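Local coordinates for protein ChiX (Serratia marcescens, PDB 5OPZ) that probably cleaves the L-Ala–D-Glu bond of peptidoglycan stem peptides as a zinc-dependent endopeptidase and is required for chitinase secretion, at residues R107-W119 with G125-A137. Residues are numbered along the deposited sequence; the frame is centred on the assembly and turned at random.
Sequences RECGIIVEWGGEW and GPHFQLTFRDYPA. With ZN (zinc ion), chain C.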
loop_
_atom_site.group_PDB
_atom_site.type_symbol
_atom_site.label_atom_id
_atom_site.label_comp_id
_atom_site.label_asym_id
_atom_site.label_seq_id
_atom_site.Cartn_x
_atom_site.Cartn_y
_atom_site.Cartn_z
ATOM N N ARG A 107 -6.283 8.321 -9.965
ATOM C CA ARG A 107 -6.708 9.148 -11.060
ATOM C C ARG A 107 -7.921 9.986 -10.723
ATOM O O ARG A 107 -7.969 11.202 -10.985
ATOM C CB ARG A 107 -7.036 8.241 -12.240
ATOM C CG ARG A 107 -7.181 8.972 -13.549
ATOM C CD ARG A 107 -7.166 7.992 -14.712
ATOM N NE ARG A 107 -8.218 6.984 -14.676
ATOM C CZ ARG A 107 -7.990 5.691 -14.478
ATOM N NH1 ARG A 107 -6.756 5.258 -14.294
ATOM N NH2 ARG A 107 -8.991 4.826 -14.485
ATOM N N GLU A 108 -8.902 9.348 -10.115
ATOM C CA GLU A 108 -10.106 10.057 -9.706
ATOM C C GLU A 108 -9.780 11.201 -8.742
ATOM O O GLU A 108 -10.447 12.227 -8.783
ATOM C CB GLU A 108 -11.080 9.083 -9.074
ATOM C CG GLU A 108 -11.755 8.195 -10.116
ATOM C CD GLU A 108 -12.662 7.176 -9.520
ATOM O OE1 GLU A 108 -12.858 7.230 -8.282
ATOM O OE2 GLU A 108 -13.125 6.335 -10.302
ATOM N N CYS A 109 -8.775 11.007 -7.880
ATOM C CA CYS A 109 -8.381 12.020 -6.894
ATOM C C CYS A 109 -7.400 13.034 -7.415
ATOM O O CYS A 109 -7.062 13.990 -6.702
ATOM C CB CYS A 109 -7.770 11.357 -5.647
ATOM S SG CYS A 109 -8.929 10.340 -4.703
ATOM N N GLY A 110 -6.919 12.849 -8.636
ATOM C CA GLY A 110 -5.994 13.791 -9.206
ATOM C C GLY A 110 -4.598 13.688 -8.621
ATOM O O GLY A 110 -3.871 14.705 -8.570
ATOM N N ILE A 111 -4.196 12.484 -8.185
ATOM C CA ILE A 111 -2.912 12.278 -7.491
ATOM C C ILE A 111 -2.195 11.128 -8.149
ATOM O O ILE A 111 -2.784 10.084 -8.319
ATOM C CB ILE A 111 -3.174 11.911 -6.021
ATOM C CG1 ILE A 111 -3.830 13.072 -5.284
ATOM C CG2 ILE A 111 -1.905 11.454 -5.304
ATOM C CD1 ILE A 111 -4.455 12.656 -4.007
ATOM N N ILE A 112 -0.918 11.270 -8.459
ATOM C CA ILE A 112 -0.118 10.148 -8.969
ATOM C C ILE A 112 0.319 9.292 -7.771
ATOM O O ILE A 112 0.856 9.802 -6.788
ATOM C CB ILE A 112 1.072 10.685 -9.786
ATOM C CG1 ILE A 112 0.574 11.362 -11.064
ATOM C CG2 ILE A 112 2.049 9.568 -10.095
ATOM C CD1 ILE A 112 1.672 12.121 -11.781
ATOM N N VAL A 113 0.081 7.979 -7.852
ATOM C CA VAL A 113 0.613 7.072 -6.835
ATOM C C VAL A 113 1.525 6.101 -7.542
ATOM O O VAL A 113 1.082 5.391 -8.413
ATOM C CB VAL A 113 -0.511 6.341 -6.058
ATOM C CG1 VAL A 113 0.040 5.305 -5.072
ATOM C CG2 VAL A 113 -1.380 7.389 -5.364
ATOM N N GLU A 114 2.773 6.013 -7.115
ATOM C CA GLU A 114 3.744 5.093 -7.692
ATOM C C GLU A 114 3.576 3.742 -7.036
ATOM O O GLU A 114 3.336 3.643 -5.839
ATOM C CB GLU A 114 5.172 5.578 -7.467
ATOM C CG GLU A 114 5.582 6.809 -8.250
ATOM C CD GLU A 114 6.972 7.326 -7.885
ATOM O OE1 GLU A 114 7.202 7.779 -6.737
ATOM O OE2 GLU A 114 7.850 7.268 -8.758
ATOM N N TRP A 115 3.666 2.716 -7.865
ATOM C CA TRP A 115 3.541 1.324 -7.463
ATOM C C TRP A 115 4.899 0.601 -7.599
ATOM O O TRP A 115 5.534 0.710 -8.640
ATOM C CB TRP A 115 2.497 0.628 -8.333
ATOM C CG TRP A 115 2.284 -0.797 -8.049
ATOM C CD1 TRP A 115 2.274 -1.388 -6.815
ATOM C CD2 TRP A 115 2.087 -1.856 -9.002
ATOM N NE1 TRP A 115 2.016 -2.726 -6.936
ATOM C CE2 TRP A 115 1.890 -3.044 -8.259
ATOM C CE3 TRP A 115 1.966 -1.903 -10.396
ATOM C CZ2 TRP A 115 1.672 -4.282 -8.898
ATOM C CZ3 TRP A 115 1.726 -3.128 -11.016
ATOM C CH2 TRP A 115 1.592 -4.284 -10.266
ATOM N N GLY A 116 5.268 -0.183 -6.604
ATOM C CA GLY A 116 6.503 -0.976 -6.678
ATOM C C GLY A 116 6.472 -2.019 -7.752
ATOM O O GLY A 116 7.506 -2.532 -8.129
ATOM N N GLY A 117 5.284 -2.349 -8.251
ATOM C CA GLY A 117 5.191 -3.248 -9.382
ATOM C C GLY A 117 5.673 -2.676 -10.697
ATOM O O GLY A 117 5.872 -3.420 -11.643
ATOM N N GLU A 118 5.958 -1.374 -10.697
ATOM C CA GLU A 118 6.539 -0.653 -11.820
ATOM C C GLU A 118 7.907 -0.031 -11.515
ATOM O O GLU A 118 8.392 0.834 -12.258
ATOM C CB GLU A 118 5.539 0.434 -12.274
ATOM C CG GLU A 118 4.288 -0.151 -12.907
ATOM C CD GLU A 118 3.079 0.795 -12.961
ATOM O OE1 GLU A 118 3.144 1.981 -12.558
ATOM O OE2 GLU A 118 2.057 0.377 -13.527
ATOM N N TRP A 119 8.551 -0.514 -10.459
ATOM C CA TRP A 119 9.954 -0.190 -10.237
ATOM C C TRP A 119 10.766 -0.677 -11.408
ATOM O O TRP A 119 10.381 -1.637 -12.050
ATOM C CB TRP A 119 10.493 -0.821 -8.952
ATOM C CG TRP A 119 10.015 -0.216 -7.653
ATOM C CD1 TRP A 119 9.618 1.053 -7.461
ATOM C CD2 TRP A 119 9.980 -0.848 -6.377
ATOM N NE1 TRP A 119 9.289 1.246 -6.153
ATOM C CE2 TRP A 119 9.551 0.103 -5.451
ATOM C CE3 TRP A 119 10.273 -2.123 -5.924
ATOM C CZ2 TRP A 119 9.376 -0.187 -4.099
ATOM C CZ3 TRP A 119 10.124 -2.412 -4.583
ATOM C CH2 TRP A 119 9.639 -1.466 -3.695
ATOM N N GLY A 125 5.100 -6.149 -5.458
ATOM C CA GLY A 125 3.719 -5.779 -5.495
ATOM C C GLY A 125 3.166 -4.944 -4.363
ATOM O O GLY A 125 2.243 -4.223 -4.625
ATOM N N PRO A 126 3.625 -5.092 -3.110
ATOM C CA PRO A 126 2.929 -4.394 -2.012
ATOM C C PRO A 126 3.045 -2.869 -1.935
ATOM O O PRO A 126 2.143 -2.281 -1.342
ATOM C CB PRO A 126 3.570 -4.985 -0.769
ATOM C CG PRO A 126 3.922 -6.376 -1.203
ATOM C CD PRO A 126 4.423 -6.235 -2.608
ATOM N N HIS A 127 4.083 -2.254 -2.496
ATOM C CA HIS A 127 4.429 -0.888 -2.179
ATOM C C HIS A 127 3.749 0.110 -3.052
ATOM O O HIS A 127 3.804 0.022 -4.268
ATOM C CB HIS A 127 5.949 -0.761 -2.304
ATOM C CG HIS A 127 6.494 0.588 -1.926
ATOM N ND1 HIS A 127 6.794 0.945 -0.636
ATOM C CD2 HIS A 127 6.607 1.714 -2.652
ATOM C CE1 HIS A 127 7.186 2.196 -0.589
ATOM N NE2 HIS A 127 7.046 2.691 -1.800
ATOM N N PHE A 128 3.124 1.100 -2.408
ATOM C CA PHE A 128 2.563 2.265 -3.106
ATOM C C PHE A 128 3.061 3.550 -2.402
ATOM O O PHE A 128 3.137 3.556 -1.156
ATOM C CB PHE A 128 1.050 2.273 -3.112
ATOM C CG PHE A 128 0.439 1.143 -3.857
ATOM C CD1 PHE A 128 0.276 -0.104 -3.290
ATOM C CD2 PHE A 128 0.181 1.280 -5.188
ATOM C CE1 PHE A 128 -0.320 -1.139 -3.988
ATOM C CE2 PHE A 128 -0.446 0.284 -5.898
ATOM C CZ PHE A 128 -0.660 -0.945 -5.309
ATOM N N GLN A 129 3.318 4.619 -3.156
ATOM C CA GLN A 129 3.766 5.869 -2.513
ATOM C C GLN A 129 3.303 7.074 -3.288
ATOM O O GLN A 129 3.153 7.043 -4.500
ATOM C CB GLN A 129 5.290 5.920 -2.304
ATOM C CG GLN A 129 6.076 5.913 -3.601
ATOM C CD GLN A 129 7.533 5.905 -3.371
ATOM O OE1 GLN A 129 8.058 5.115 -2.593
ATOM N NE2 GLN A 129 8.229 6.846 -4.002
ATOM N N LEU A 130 3.193 8.172 -2.540
ATOM C CA LEU A 130 3.111 9.483 -3.167
ATOM C C LEU A 130 4.490 9.875 -3.713
ATOM O O LEU A 130 5.520 9.466 -3.172
ATOM C CB LEU A 130 2.684 10.540 -2.154
ATOM C CG LEU A 130 1.285 10.314 -1.532
ATOM C CD1 LEU A 130 1.012 11.307 -0.425
ATOM C CD2 LEU A 130 0.186 10.380 -2.592
ATOM N N THR A 131 4.528 10.628 -4.807
ATOM C CA THR A 131 5.816 10.953 -5.427
ATOM C C THR A 131 6.548 12.032 -4.648
ATOM O O THR A 131 5.920 12.910 -4.042
ATOM C CB THR A 131 5.750 11.400 -6.900
ATOM O OG1 THR A 131 5.158 12.670 -7.023
ATOM C CG2 THR A 131 4.997 10.483 -7.732
ATOM N N PHE A 132 7.875 11.967 -4.720
ATOM C CA PHE A 132 8.709 13.058 -4.205
ATOM C C PHE A 132 8.458 14.379 -4.916
ATOM O O PHE A 132 8.494 15.433 -4.260
ATOM C CB PHE A 132 10.183 12.691 -4.277
ATOM C CG PHE A 132 10.647 11.799 -3.156
ATOM C CD1 PHE A 132 10.769 12.263 -1.851
ATOM C CD2 PHE A 132 10.995 10.481 -3.402
ATOM C CE1 PHE A 132 11.243 11.446 -0.813
ATOM C CE2 PHE A 132 11.479 9.654 -2.379
ATOM C CZ PHE A 132 11.556 10.137 -1.075
ATOM N N ARG A 133 8.214 14.336 -6.231
ATOM C CA ARG A 133 7.956 15.574 -6.984
ATOM C C ARG A 133 6.680 16.285 -6.511
ATOM O O ARG A 133 6.672 17.504 -6.277
ATOM C CB ARG A 133 7.894 15.344 -8.493
ATOM C CG ARG A 133 9.221 14.867 -9.096
ATOM C CD ARG A 133 9.007 14.239 -10.472
ATOM N NE ARG A 133 10.233 13.773 -11.151
ATOM C CZ ARG A 133 11.220 14.532 -11.637
ATOM N NH1 ARG A 133 12.247 13.932 -12.230
ATOM N NH2 ARG A 133 11.233 15.854 -11.535
ATOM N N ASP A 134 5.621 15.521 -6.268
ATOM C CA ASP A 134 4.360 16.138 -5.873
ATOM C C ASP A 134 4.283 16.446 -4.415
ATOM O O ASP A 134 3.570 17.383 -4.017
ATOM C CB ASP A 134 3.161 15.250 -6.198
ATOM C CG ASP A 134 2.966 15.016 -7.656
ATOM O OD1 ASP A 134 3.224 15.940 -8.473
ATOM O OD2 ASP A 134 2.512 13.882 -7.998
ATOM N N TYR A 135 4.920 15.598 -3.611
ATOM C CA TYR A 135 4.841 15.600 -2.171
ATOM C C TYR A 135 6.257 15.523 -1.615
ATOM O O TYR A 135 6.662 14.439 -1.189
ATOM C CB TYR A 135 3.986 14.420 -1.674
ATOM C CG TYR A 135 2.530 14.564 -1.983
ATOM C CD1 TYR A 135 2.002 14.124 -3.204
ATOM C CD2 TYR A 135 1.664 15.156 -1.069
ATOM C CE1 TYR A 135 0.664 14.275 -3.492
ATOM C CE2 TYR A 135 0.325 15.324 -1.369
ATOM C CZ TYR A 135 -0.187 14.862 -2.566
ATOM O OH TYR A 135 -1.509 15.046 -2.943
ATOM N N PRO A 136 6.985 16.648 -1.671
ATOM C CA PRO A 136 8.337 16.626 -1.205
ATOM C C PRO A 136 8.398 16.393 0.318
ATOM O O PRO A 136 7.454 16.716 1.065
ATOM C CB PRO A 136 8.849 18.041 -1.553
ATOM C CG PRO A 136 7.940 18.548 -2.608
ATOM C CD PRO A 136 6.618 17.987 -2.200
ATOM N N ALA A 137 9.504 15.852 0.761
ATOM C CA ALA A 137 9.760 15.761 2.204
ATOM C C ALA A 137 11.226 15.507 2.479
ATOM O O ALA A 137 12.003 16.273 1.966
ATOM C CB ALA A 137 8.932 14.661 2.834
ATOM O OXT ALA A 137 11.648 14.576 3.196
HETATM ZN ZN ZN C . 6.932 -0.118 1.112
HETATM O O HOH W 1 2.143 11.953 -5.971
HETATM O O HOH W 2 -0.156 14.076 -9.018
HETATM O O HOH W 3 8.953 9.652 -6.088
#
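Trp115 and Phe128, a non-hydrogen-bonded pair between the antiparallel strands 113-115 and 127-130, form an offset stack: the indole's five-membered ring lies 4.4 Å from the Phe128 ring, centroid to centroid, with planes 16° apart. With CG of Trp115 anti to the backbone N (chi1 179°) and the ring turned by chi2, CD1 lies over one face of the phenyl ring and NE1 donates to Gly125 O at 2.8 Å, a bond in the indole plane. Gly117 CA covers the middle of one indole face, and helix 92-109 packs on both aromatics through Ala99, Arg103 and Val102. Val113 CG1 comes up at the phenyl edge, 3.7 Å from Phe128 CB.

On the opposite face of the hairpin, Glu114 and Gln129 exchange two backbone hydrogen bonds, and Gln129 NE2 also donates to Glu114 OE1 (3.1 Å), from above the carboxylate plane, the two flat groups being turned 68° apart. Gln129 OE1 accepts from His127 NE2 at 2.7 Å, nearly in the imidazole plane, which would fix the ring's rotation while ND1 binds zinc. Trp119 CZ2 lies 3.7 Å from His127 CD2. Near the hairpin's open end, one water links Ile112 O, Thr131 N and Asp134 OD2. The whole is a β-hairpin whose His127 completes, with His72 and Asp79, the His-Asp-His zinc site typical of clan MD peptidases.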